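Diaminopimelate decarboxylase (Aquifex aeolicus, PDB 2P3E) catalyses the pyridoxal 5'-phosphate-dependent decarboxylation of meso-diaminopimelate to L-lysine, the last step of the diaminopimelate route of lysine biosynthesis, and works as a homodimer. Local coordinates at the interface of chains A and B. Coordinates in Å, arbitrary orientation; residue numbers count along the deposited sequence, not the author numbering. Chains: chain A/B, Diaminopimelate decarboxylase.

Contact 1: the interface of chains A and B. Residues chain A 317, 380-385, 390; chain B 317, 380-385, 390.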
loop_
_atom_site.group_PDB
_atom_site.type_symbol
_atom_site.label_atom_id
_atom_site.label_comp_id
_atom_site.label_asym_id
_atom_site.label_seq_id
_atom_site.Cartn_x
_atom_site.Cartn_y
_atom_site.Cartn_z
ATOM N N ILE A 317 3.386 4.461 -5.003
ATOM C CA ILE A 317 3.050 5.085 -3.719
ATOM C C ILE A 317 4.100 6.108 -3.239
ATOM O O ILE A 317 3.804 6.949 -2.390
ATOM C CB ILE A 317 2.777 4.006 -2.640
ATOM C CG1 ILE A 317 1.864 4.568 -1.521
ATOM C CG2 ILE A 317 4.096 3.410 -2.117
ATOM C CD1 ILE A 317 1.388 3.512 -0.449
ATOM N N ALA A 380 5.970 -3.117 -6.584
ATOM C CA ALA A 380 6.155 -3.876 -5.351
ATOM C C ALA A 380 5.273 -3.395 -4.182
ATOM O O ALA A 380 4.897 -4.189 -3.342
ATOM C CB ALA A 380 7.638 -3.915 -4.937
ATOM N N MET A 381 4.966 -2.110 -4.142
ATOM C CA MET A 381 4.160 -1.528 -3.054
ATOM C C MET A 381 2.737 -1.184 -3.525
ATOM O O MET A 381 1.999 -0.469 -2.834
ATOM C CB MET A 381 4.859 -0.272 -2.516
ATOM C CG MET A 381 6.324 -0.528 -2.010
ATOM S SD MET A 381 7.021 0.984 -1.278
ATOM C CE MET A 381 6.141 0.991 0.284
ATOM N N SER A 382 2.368 -1.718 -4.689
ATOM C CA SER A 382 1.051 -1.505 -5.306
ATOM C C SER A 382 -0.033 -2.291 -4.553
ATOM O O SER A 382 0.146 -3.474 -4.214
ATOM C CB SER A 382 1.099 -1.924 -6.802
ATOM O OG SER A 382 -0.102 -1.587 -7.488
ATOM N N SER A 383 -1.160 -1.632 -4.310
ATOM C CA SER A 383 -2.286 -2.220 -3.574
ATOM C C SER A 383 -3.566 -2.232 -4.428
ATOM O O SER A 383 -3.546 -1.878 -5.620
ATOM C CB SER A 383 -2.536 -1.452 -2.271
ATOM O OG SER A 383 -3.281 -0.249 -2.547
ATOM N N HIS A 384 -4.670 -2.643 -3.798
ATOM C CA HIS A 384 -5.991 -2.690 -4.440
ATOM C C HIS A 384 -6.939 -1.667 -3.839
ATOM O O HIS A 384 -8.150 -1.789 -3.935
ATOM C CB HIS A 384 -6.589 -4.083 -4.308
ATOM C CG HIS A 384 -5.875 -5.111 -5.132
ATOM N ND1 HIS A 384 -5.454 -6.311 -4.616
ATOM C CD2 HIS A 384 -5.498 -5.104 -6.431
ATOM C CE1 HIS A 384 -4.851 -7.012 -5.563
ATOM N NE2 HIS A 384 -4.872 -6.302 -6.676
ATOM N N TYR A 385 -6.374 -0.645 -3.214
ATOM C CA TYR A 385 -7.209 0.407 -2.627
ATOM C C TYR A 385 -8.193 0.983 -3.661
ATOM O O TYR A 385 -7.817 1.173 -4.815
ATOM C CB TYR A 385 -6.305 1.491 -2.078
ATOM C CG TYR A 385 -6.955 2.505 -1.186
ATOM C CD1 TYR A 385 -7.922 2.145 -0.225
ATOM C CD2 TYR A 385 -6.554 3.832 -1.259
ATOM C CE1 TYR A 385 -8.500 3.106 0.604
ATOM C CE2 TYR A 385 -7.118 4.798 -0.439
ATOM C CZ TYR A 385 -8.073 4.433 0.493
ATOM O OH TYR A 385 -8.584 5.438 1.289
ATOM N N ARG A 390 -4.442 -3.848 -10.420
ATOM C CA ARG A 390 -3.115 -3.328 -10.709
ATOM C C ARG A 390 -2.773 -3.406 -12.198
ATOM O O ARG A 390 -3.458 -4.093 -12.974
ATOM C CB ARG A 390 -2.041 -4.075 -9.926
ATOM C CG ARG A 390 -2.162 -4.003 -8.419
ATOM C CD ARG A 390 -1.787 -5.423 -8.013
ATOM N NE ARG A 390 -1.095 -5.482 -6.801
ATOM C CZ ARG A 390 -0.858 -6.587 -6.121
ATOM N NH1 ARG A 390 -1.267 -7.797 -6.539
ATOM N NH2 ARG A 390 -0.219 -6.442 -4.994
ATOM N N ILE B 317 -1.476 -0.138 7.150
ATOM C CA ILE B 317 -0.487 0.863 6.749
ATOM C C ILE B 317 -0.587 2.173 7.545
ATOM O O ILE B 317 0.309 3.005 7.479
ATOM C CB ILE B 317 -0.601 1.138 5.222
ATOM C CG1 ILE B 317 0.734 1.665 4.654
ATOM C CG2 ILE B 317 -1.817 2.047 4.923
ATOM C CD1 ILE B 317 0.777 1.647 3.082
ATOM N N ALA B 380 -8.158 -2.708 3.250
ATOM C CA ALA B 380 -8.362 -1.956 2.012
ATOM C C ALA B 380 -7.042 -1.419 1.405
ATOM O O ALA B 380 -6.919 -1.314 0.181
ATOM C CB ALA B 380 -9.382 -0.817 2.221
ATOM N N MET B 381 -6.067 -1.115 2.265
ATOM C CA MET B 381 -4.769 -0.578 1.818
ATOM C C MET B 381 -3.635 -1.611 1.903
ATOM O O MET B 381 -2.476 -1.279 1.687
ATOM C CB MET B 381 -4.405 0.690 2.607
ATOM C CG MET B 381 -5.496 1.770 2.553
ATOM S SD MET B 381 -5.016 3.327 3.366
ATOM C CE MET B 381 -4.168 4.150 2.047
ATOM N N SER B 382 -3.991 -2.862 2.200
ATOM C CA SER B 382 -3.038 -3.965 2.307
ATOM C C SER B 382 -2.441 -4.359 0.941
ATOM O O SER B 382 -3.157 -4.439 -0.092
ATOM C CB SER B 382 -3.726 -5.168 2.977
ATOM O OG SER B 382 -2.835 -6.245 3.165
ATOM N N SER B 383 -1.123 -4.576 0.933
ATOM C CA SER B 383 -0.388 -4.857 -0.305
ATOM C C SER B 383 0.339 -6.201 -0.194
ATOM O O SER B 383 0.145 -6.964 0.781
ATOM C CB SER B 383 0.619 -3.728 -0.595
ATOM O OG SER B 383 1.705 -3.804 0.329
ATOM N N HIS B 384 1.167 -6.487 -1.206
ATOM C CA HIS B 384 1.994 -7.686 -1.251
ATOM C C HIS B 384 3.477 -7.372 -1.139
ATOM O O HIS B 384 4.319 -8.197 -1.492
ATOM C CB HIS B 384 1.738 -8.476 -2.549
ATOM C CG HIS B 384 0.358 -9.045 -2.622
ATOM N ND1 HIS B 384 -0.467 -8.874 -3.713
ATOM C CD2 HIS B 384 -0.350 -9.758 -1.715
ATOM C CE1 HIS B 384 -1.617 -9.488 -3.488
ATOM N NE2 HIS B 384 -1.579 -10.012 -2.274
ATOM N N TYR B 385 3.789 -6.194 -0.606
ATOM C CA TYR B 385 5.169 -5.792 -0.434
ATOM C C TYR B 385 5.971 -6.886 0.279
ATOM O O TYR B 385 5.485 -7.494 1.248
ATOM C CB TYR B 385 5.212 -4.439 0.304
ATOM C CG TYR B 385 6.559 -3.772 0.309
ATOM C CD1 TYR B 385 7.415 -3.860 -0.794
ATOM C CD2 TYR B 385 6.978 -3.019 1.421
ATOM C CE1 TYR B 385 8.676 -3.244 -0.785
ATOM C CE2 TYR B 385 8.218 -2.396 1.436
ATOM C CZ TYR B 385 9.060 -2.514 0.332
ATOM O OH TYR B 385 10.289 -1.887 0.370
ATOM N N ARG B 390 -1.591 -11.653 1.884
ATOM C CA ARG B 390 -2.444 -10.910 2.800
ATOM C C ARG B 390 -3.229 -11.830 3.739
ATOM O O ARG B 390 -3.349 -13.042 3.510
ATOM C CB ARG B 390 -3.378 -9.957 2.046
ATOM C CG ARG B 390 -2.614 -8.867 1.267
ATOM C CD ARG B 390 -3.537 -7.911 0.530
ATOM N NE ARG B 390 -4.238 -8.568 -0.586
ATOM C CZ ARG B 390 -4.725 -7.929 -1.646
ATOM N NH1 ARG B 390 -4.590 -6.607 -1.742
ATOM N NH2 ARG B 390 -5.349 -8.604 -2.612
HETATM O O HOH W 1 2.084 -5.116 -3.585
HETATM O O HOH W 2 -5.451 -3.396 -1.145
#
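A:Ile317 and B:Ile317 meet tip to tip at the two-fold axis of the homodimer, CD1 to CD1 at 4.0 Å; each CG1 stands anti to its own backbone N and the chain runs on extended, so the delta-methyl reaches toward its twin. Flanking this pair, A:Met381 runs parallel to B:Tyr385, with CG of the methionine over one face of the phenol ring toward its rim, 3.8 Å from the centroid. The bend at chi3 (75°) carries CE of A:Met381 along that ring toward CE2. B:Met381 packs likewise on A:Tyr385. Between the two packings, A:Ser383 and B:Ser383 form an antiparallel bridge. Farther out, B:Arg390 grips A:His384 end-on, NH1 and NH2 both 3.0 Å from the imidazole ND1; NH2 lies in the ring plane, NH1 is tilted from it, and the two planes cross at 54°. Accepting these bonds at ND1 would favour an imidazole unprotonated there. B:Arg390 NH1 also donates to its own B:Ser382 O (3.1 Å), above the carbonyl plane. A water bound to B:Ala380 O and B:Ser382 O also meets A:His384 N, spanning the chains. The patch comprises 3-10 helices 379-381 and 385-387, their joining loop, and Ile317 and Arg390; its centre is about 14 Å from A:Cys348, the likely proton donor.

Contact 2: the interface of chains A and B. Residues chain A 68, 87-90, 92-93, 115; chain B 386-387, 410.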
loop_
_atom_site.group_PDB
_atom_site.type_symbol
_atom_site.label_atom_id
_atom_site.label_comp_id
_atom_site.label_asym_id
_atom_site.label_seq_id
_atom_site.Cartn_x
_atom_site.Cartn_y
_atom_site.Cartn_z
ATOM N N PHE A 68 9.324 -7.929 -7.463
ATOM C CA PHE A 68 9.112 -9.368 -7.385
ATOM C C PHE A 68 8.610 -10.073 -8.655
ATOM O O PHE A 68 8.277 -11.256 -8.610
ATOM C CB PHE A 68 8.219 -9.742 -6.160
ATOM C CG PHE A 68 6.854 -9.087 -6.134
ATOM C CD1 PHE A 68 5.892 -9.372 -7.111
ATOM C CD2 PHE A 68 6.504 -8.222 -5.088
ATOM C CE1 PHE A 68 4.615 -8.783 -7.070
ATOM C CE2 PHE A 68 5.235 -7.636 -5.020
ATOM C CZ PHE A 68 4.278 -7.909 -6.016
ATOM N N SER A 87 11.722 -12.748 2.882
ATOM C CA SER A 87 10.517 -13.511 3.233
ATOM C C SER A 87 10.505 -14.877 2.576
ATOM O O SER A 87 11.289 -15.136 1.651
ATOM C CB SER A 87 9.249 -12.742 2.833
ATOM O OG SER A 87 9.108 -12.731 1.411
ATOM N N GLY A 88 9.605 -15.744 3.052
ATOM C CA GLY A 88 9.377 -17.030 2.413
ATOM C C GLY A 88 8.820 -16.907 0.992
ATOM O O GLY A 88 9.073 -17.764 0.140
ATOM N N GLY A 89 8.045 -15.857 0.741
ATOM C CA GLY A 89 7.536 -15.588 -0.608
ATOM C C GLY A 89 8.665 -15.226 -1.559
ATOM O O GLY A 89 8.643 -15.615 -2.722
ATOM N N GLU A 90 9.653 -14.476 -1.067
ATOM C CA GLU A 90 10.839 -14.180 -1.870
ATOM C C GLU A 90 11.736 -15.404 -2.095
ATOM O O GLU A 90 12.351 -15.545 -3.170
ATOM C CB GLU A 90 11.616 -12.991 -1.287
ATOM C CG GLU A 90 10.799 -11.687 -1.369
ATOM C CD GLU A 90 11.611 -10.476 -0.974
ATOM O OE1 GLU A 90 12.770 -10.643 -0.496
ATOM O OE2 GLU A 90 11.081 -9.359 -1.105
ATOM N N TYR A 92 10.532 -18.543 -2.317
ATOM C CA TYR A 92 9.693 -19.229 -3.319
ATOM C C TYR A 92 9.957 -18.691 -4.733
ATOM O O TYR A 92 10.175 -19.449 -5.689
ATOM C CB TYR A 92 8.223 -19.054 -2.906
ATOM C CG TYR A 92 7.174 -19.057 -4.018
ATOM C CD1 TYR A 92 6.447 -20.196 -4.296
ATOM C CD2 TYR A 92 6.878 -17.891 -4.738
ATOM C CE1 TYR A 92 5.465 -20.211 -5.297
ATOM C CE2 TYR A 92 5.911 -17.887 -5.744
ATOM C CZ TYR A 92 5.208 -19.059 -6.013
ATOM O OH TYR A 92 4.227 -19.071 -6.982
ATOM N N LEU A 93 9.979 -17.366 -4.833
ATOM C CA LEU A 93 10.224 -16.655 -6.071
ATOM C C LEU A 93 11.625 -16.918 -6.631
ATOM O O LEU A 93 11.772 -17.254 -7.821
ATOM C CB LEU A 93 10.019 -15.170 -5.792
ATOM C CG LEU A 93 9.581 -14.180 -6.844
ATOM C CD1 LEU A 93 8.202 -14.533 -7.408
ATOM C CD2 LEU A 93 9.548 -12.882 -6.109
ATOM N N GLU A 115 8.709 -19.964 7.528
ATOM C CA GLU A 115 9.645 -19.355 6.574
ATOM C C GLU A 115 11.078 -19.814 6.856
ATOM O O GLU A 115 11.807 -20.199 5.938
ATOM C CB GLU A 115 9.573 -17.817 6.647
ATOM C CG GLU A 115 8.331 -17.188 6.006
ATOM C CD GLU A 115 8.250 -15.689 6.277
ATOM O OE1 GLU A 115 8.178 -15.273 7.476
ATOM O OE2 GLU A 115 8.240 -14.932 5.290
ATOM N N ASN B 386 7.179 -7.164 -0.231
ATOM C CA ASN B 386 8.031 -8.235 0.270
ATOM C C ASN B 386 7.445 -9.630 -0.015
ATOM O O ASN B 386 7.785 -10.601 0.659
ATOM C CB ASN B 386 8.324 -8.070 1.781
ATOM C CG ASN B 386 9.230 -6.864 2.119
ATOM O OD1 ASN B 386 9.609 -6.710 3.267
ATOM N ND2 ASN B 386 9.588 -6.032 1.129
ATOM N N MET B 387 6.566 -9.724 -1.019
ATOM C CA MET B 387 5.961 -11.009 -1.401
ATOM C C MET B 387 5.221 -11.644 -0.218
ATOM O O MET B 387 5.270 -12.860 -0.021
ATOM C CB MET B 387 7.026 -11.964 -1.989
ATOM C CG MET B 387 7.271 -11.795 -3.474
ATOM S SD MET B 387 5.823 -12.240 -4.489
ATOM C CE MET B 387 5.708 -13.999 -4.132
ATOM N N TYR B 410 1.487 -17.642 -1.995
ATOM C CA TYR B 410 2.425 -17.004 -2.930
ATOM C C TYR B 410 1.952 -17.055 -4.384
ATOM O O TYR B 410 2.145 -16.090 -5.142
ATOM C CB TYR B 410 3.814 -17.646 -2.823
ATOM C CG TYR B 410 4.375 -17.698 -1.417
ATOM C CD1 TYR B 410 4.206 -16.624 -0.526
ATOM C CD2 TYR B 410 5.109 -18.801 -0.990
ATOM C CE1 TYR B 410 4.724 -16.683 0.772
ATOM C CE2 TYR B 410 5.640 -18.862 0.296
ATOM C CZ TYR B 410 5.442 -17.792 1.166
ATOM O OH TYR B 410 5.973 -17.850 2.433
HETATM O O HOH W 3 6.363 -14.009 2.330
#
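B:Tyr410 and B:Met387 bury the most surface here, both against the first turns of helix 88-96 in the pyridoxal-binding domain of this class-II (Orn/Lys/Arg) decarboxylase. The phenol of B:Tyr410 lies flat on the helix start: CA of A:Gly89 sits over one face of the ring, offset toward the rim and 3.4 Å from its centroid, a close approach that the lack of a side chain permits. On its other flank B:Tyr410 runs antiparallel to A:Tyr92, so that its CB stands over the centre of the A:Tyr92 ring, 3.5 Å from the centroid. B:Met387 is folded at chi2 and chi3 (-66° and -65°). Its CG touches A:Phe68 CB at 3.5 Å and A:Leu93 CD2 at 3.6 Å, while SD rests over one face of the A:Phe68 ring near the rim. CE turns back toward A:Gly89 O. Beside this packing, A:Ser87 OG donates to B:Asn386 O over 2.6 Å, in the carbonyl plane, and accepts from A:Glu90 N, capping the helix. A water joins A:Gly89 N to B:Met387 O (2.8 Å from the latter). Behind the glycine turn, A:Glu115 OE2 takes the N-H of A:Gly88 at 2.7 Å from above its carboxylate plane, steadying the helix start.

Contact 3: the interface of chains A and B. Residues chain A 415-418, 420; chain B 71, 403-406.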
loop_
_atom_site.group_PDB
_atom_site.type_symbol
_atom_site.label_atom_id
_atom_site.label_comp_id
_atom_site.label_asym_id
_atom_site.label_seq_id
_atom_site.Cartn_x
_atom_site.Cartn_y
_atom_site.Cartn_z
ATOM N N GLU A 415 -11.127 -12.686 -5.335
ATOM C CA GLU A 415 -11.144 -14.146 -5.521
ATOM C C GLU A 415 -11.102 -14.974 -4.214
ATOM O O GLU A 415 -11.907 -15.905 -4.073
ATOM C CB GLU A 415 -10.067 -14.597 -6.522
ATOM C CG GLU A 415 -10.181 -16.092 -6.939
ATOM C CD GLU A 415 -9.489 -17.039 -5.976
ATOM O OE1 GLU A 415 -8.618 -16.596 -5.180
ATOM O OE2 GLU A 415 -9.807 -18.244 -6.022
ATOM N N PRO A 416 -10.183 -14.653 -3.259
ATOM C CA PRO A 416 -10.142 -15.413 -2.004
ATOM C C PRO A 416 -11.408 -15.296 -1.151
ATOM O O PRO A 416 -11.534 -16.007 -0.162
ATOM C CB PRO A 416 -8.927 -14.810 -1.252
ATOM C CG PRO A 416 -8.083 -14.225 -2.347
ATOM C CD PRO A 416 -9.101 -13.647 -3.292
ATOM N N SER A 417 -12.339 -14.430 -1.541
ATOM C CA SER A 417 -13.634 -14.329 -0.846
ATOM C C SER A 417 -14.770 -15.087 -1.593
ATOM O O SER A 417 -15.895 -15.191 -1.087
ATOM C CB SER A 417 -14.032 -12.862 -0.687
ATOM O OG SER A 417 -13.287 -12.244 0.350
ATOM N N LEU A 418 -14.471 -15.572 -2.792
ATOM C CA LEU A 418 -15.475 -16.248 -3.622
ATOM C C LEU A 418 -15.591 -17.734 -3.296
ATOM O O LEU A 418 -14.586 -18.439 -3.258
ATOM C CB LEU A 418 -15.192 -16.058 -5.123
ATOM C CG LEU A 418 -16.193 -16.725 -6.091
ATOM C CD1 LEU A 418 -17.587 -16.048 -6.016
ATOM C CD2 LEU A 418 -15.667 -16.746 -7.536
ATOM N N ILE A 420 -15.999 -19.747 -0.707
ATOM C CA ILE A 420 -14.935 -20.165 0.198
ATOM C C ILE A 420 -15.427 -21.065 1.330
ATOM O O ILE A 420 -15.223 -22.283 1.290
ATOM C CB ILE A 420 -14.138 -18.952 0.749
ATOM C CG1 ILE A 420 -15.051 -17.969 1.486
ATOM C CG2 ILE A 420 -13.447 -18.239 -0.395
ATOM C CD1 ILE A 420 -14.344 -16.733 1.916
ATOM N N HIS B 71 -18.640 -9.869 1.404
ATOM C CA HIS B 71 -19.555 -10.358 2.438
ATOM C C HIS B 71 -19.953 -9.249 3.418
ATOM O O HIS B 71 -21.105 -9.187 3.868
ATOM C CB HIS B 71 -18.963 -11.579 3.167
ATOM C CG HIS B 71 -18.596 -12.699 2.235
ATOM N ND1 HIS B 71 -19.542 -13.518 1.647
ATOM C CD2 HIS B 71 -17.394 -13.097 1.742
ATOM C CE1 HIS B 71 -18.933 -14.394 0.859
ATOM N NE2 HIS B 71 -17.632 -14.150 0.892
ATOM N N LEU B 403 -15.646 -17.710 7.652
ATOM C CA LEU B 403 -14.472 -17.277 6.935
ATOM C C LEU B 403 -14.941 -16.420 5.761
ATOM O O LEU B 403 -15.699 -16.905 4.911
ATOM C CB LEU B 403 -13.633 -18.488 6.475
ATOM C CG LEU B 403 -12.301 -18.226 5.748
ATOM C CD1 LEU B 403 -11.320 -17.496 6.697
ATOM C CD2 LEU B 403 -11.701 -19.553 5.297
ATOM N N ILE B 404 -14.560 -15.138 5.746
ATOM C CA ILE B 404 -15.039 -14.230 4.682
ATOM C C ILE B 404 -13.938 -13.813 3.653
ATOM O O ILE B 404 -14.238 -13.229 2.602
ATOM C CB ILE B 404 -15.826 -13.005 5.254
ATOM C CG1 ILE B 404 -14.950 -12.187 6.217
ATOM C CG2 ILE B 404 -17.115 -13.469 5.952
ATOM C CD1 ILE B 404 -15.447 -10.774 6.453
ATOM N N ARG B 405 -12.691 -14.167 3.948
ATOM C CA ARG B 405 -11.606 -14.138 2.959
ATOM C C ARG B 405 -10.541 -15.147 3.354
ATOM O O ARG B 405 -10.001 -15.075 4.452
ATOM C CB ARG B 405 -10.980 -12.736 2.831
ATOM C CG ARG B 405 -10.044 -12.632 1.609
ATOM C CD ARG B 405 -9.355 -11.272 1.485
ATOM N NE ARG B 405 -8.363 -11.319 0.399
ATOM C CZ ARG B 405 -8.557 -10.863 -0.836
ATOM N NH1 ARG B 405 -9.702 -10.287 -1.182
ATOM N NH2 ARG B 405 -7.571 -10.943 -1.723
ATOM N N LYS B 406 -10.250 -16.094 2.463
ATOM C CA LYS B 406 -9.178 -17.067 2.709
ATOM C C LYS B 406 -7.846 -16.325 2.717
ATOM O O LYS B 406 -7.683 -15.314 2.013
ATOM C CB LYS B 406 -9.137 -18.137 1.620
ATOM C CG LYS B 406 -10.398 -19.057 1.563
ATOM C CD LYS B 406 -10.305 -20.027 0.338
ATOM C CE LYS B 406 -10.376 -19.270 -1.008
ATOM N NZ LYS B 406 -10.674 -20.155 -2.201
HETATM O O HOH W 4 -12.335 -9.728 -0.420
HETATM O O HOH W 5 -12.207 -18.695 -3.886
#
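The side chains of A:Pro416 and B:Arg405 run parallel to one another, with the proline CG over one face of the guanidinium toward its rim, 3.4 Å from NH2. B:Arg405 reaches this position with CG anti to its backbone N (chi1 -169°) and a chain extended from CG to NE. At the edge of the guanidinium, in its plane, a water bound to NH1 passes the contact on to A:Ser417 OG. That hydroxyl, set anti to its carbonyl carbon (chi1 -76°), donates along a lone pair of B:Ile404 O at 2.6 Å. The carbonyl of the same serine is met by the imidazole of B:His71 edge-on: NE2 lies 2.8 Å from A:Ser417 O, in the carbonyl plane and on a lone pair, which would suit a protonated NE2. Backbone joins in as B:Lys406 N donates to A:Pro416 O (2.9 Å) from above the carbonyl plane, in a nearly straight bond. The B:Lys406 chain, bent at chi3 (-66°), runs antiparallel to the C-terminal A:Ile420, although that isoleucine is poorly ordered. The B:Lys406 ammonium, NZ, lies 2.7 Å from a water that also binds the A:Glu415 and A:Leu418 carbonyls; the A:Glu415 carboxylate, its OE2 4.4 Å from B:Lys406 NZ and not in direct contact, would probably favour the charged lysine. Thus the C-terminal tail of chain A, from 3-10 helix 415-417 onward, crosses the end of strand 400-405 of chain B beside its helix 70-78.

All three contacts belong to one two-fold symmetric homodimer interface, so each recurs with the chains exchanged. Contact 1 lies centrally, its C-alpha centre about 15 Å from that of contact 2 and 18 Å from that of contact 3; the latter two are about 22 Å apart. The 3-10 helix 385-387 runs from contact 1, through Tyr385, into contact 2, through Asn386 and Met387. Helix 410-414 supplies Tyr410 to contact 2 and leads directly into the 3-10 helix 415-417 of contact 3. One subunit's C-terminal region therefore grips its partner at several linked points; of the copies described, contact 1 has its centre nearest A:Cys348, the probable proton donor.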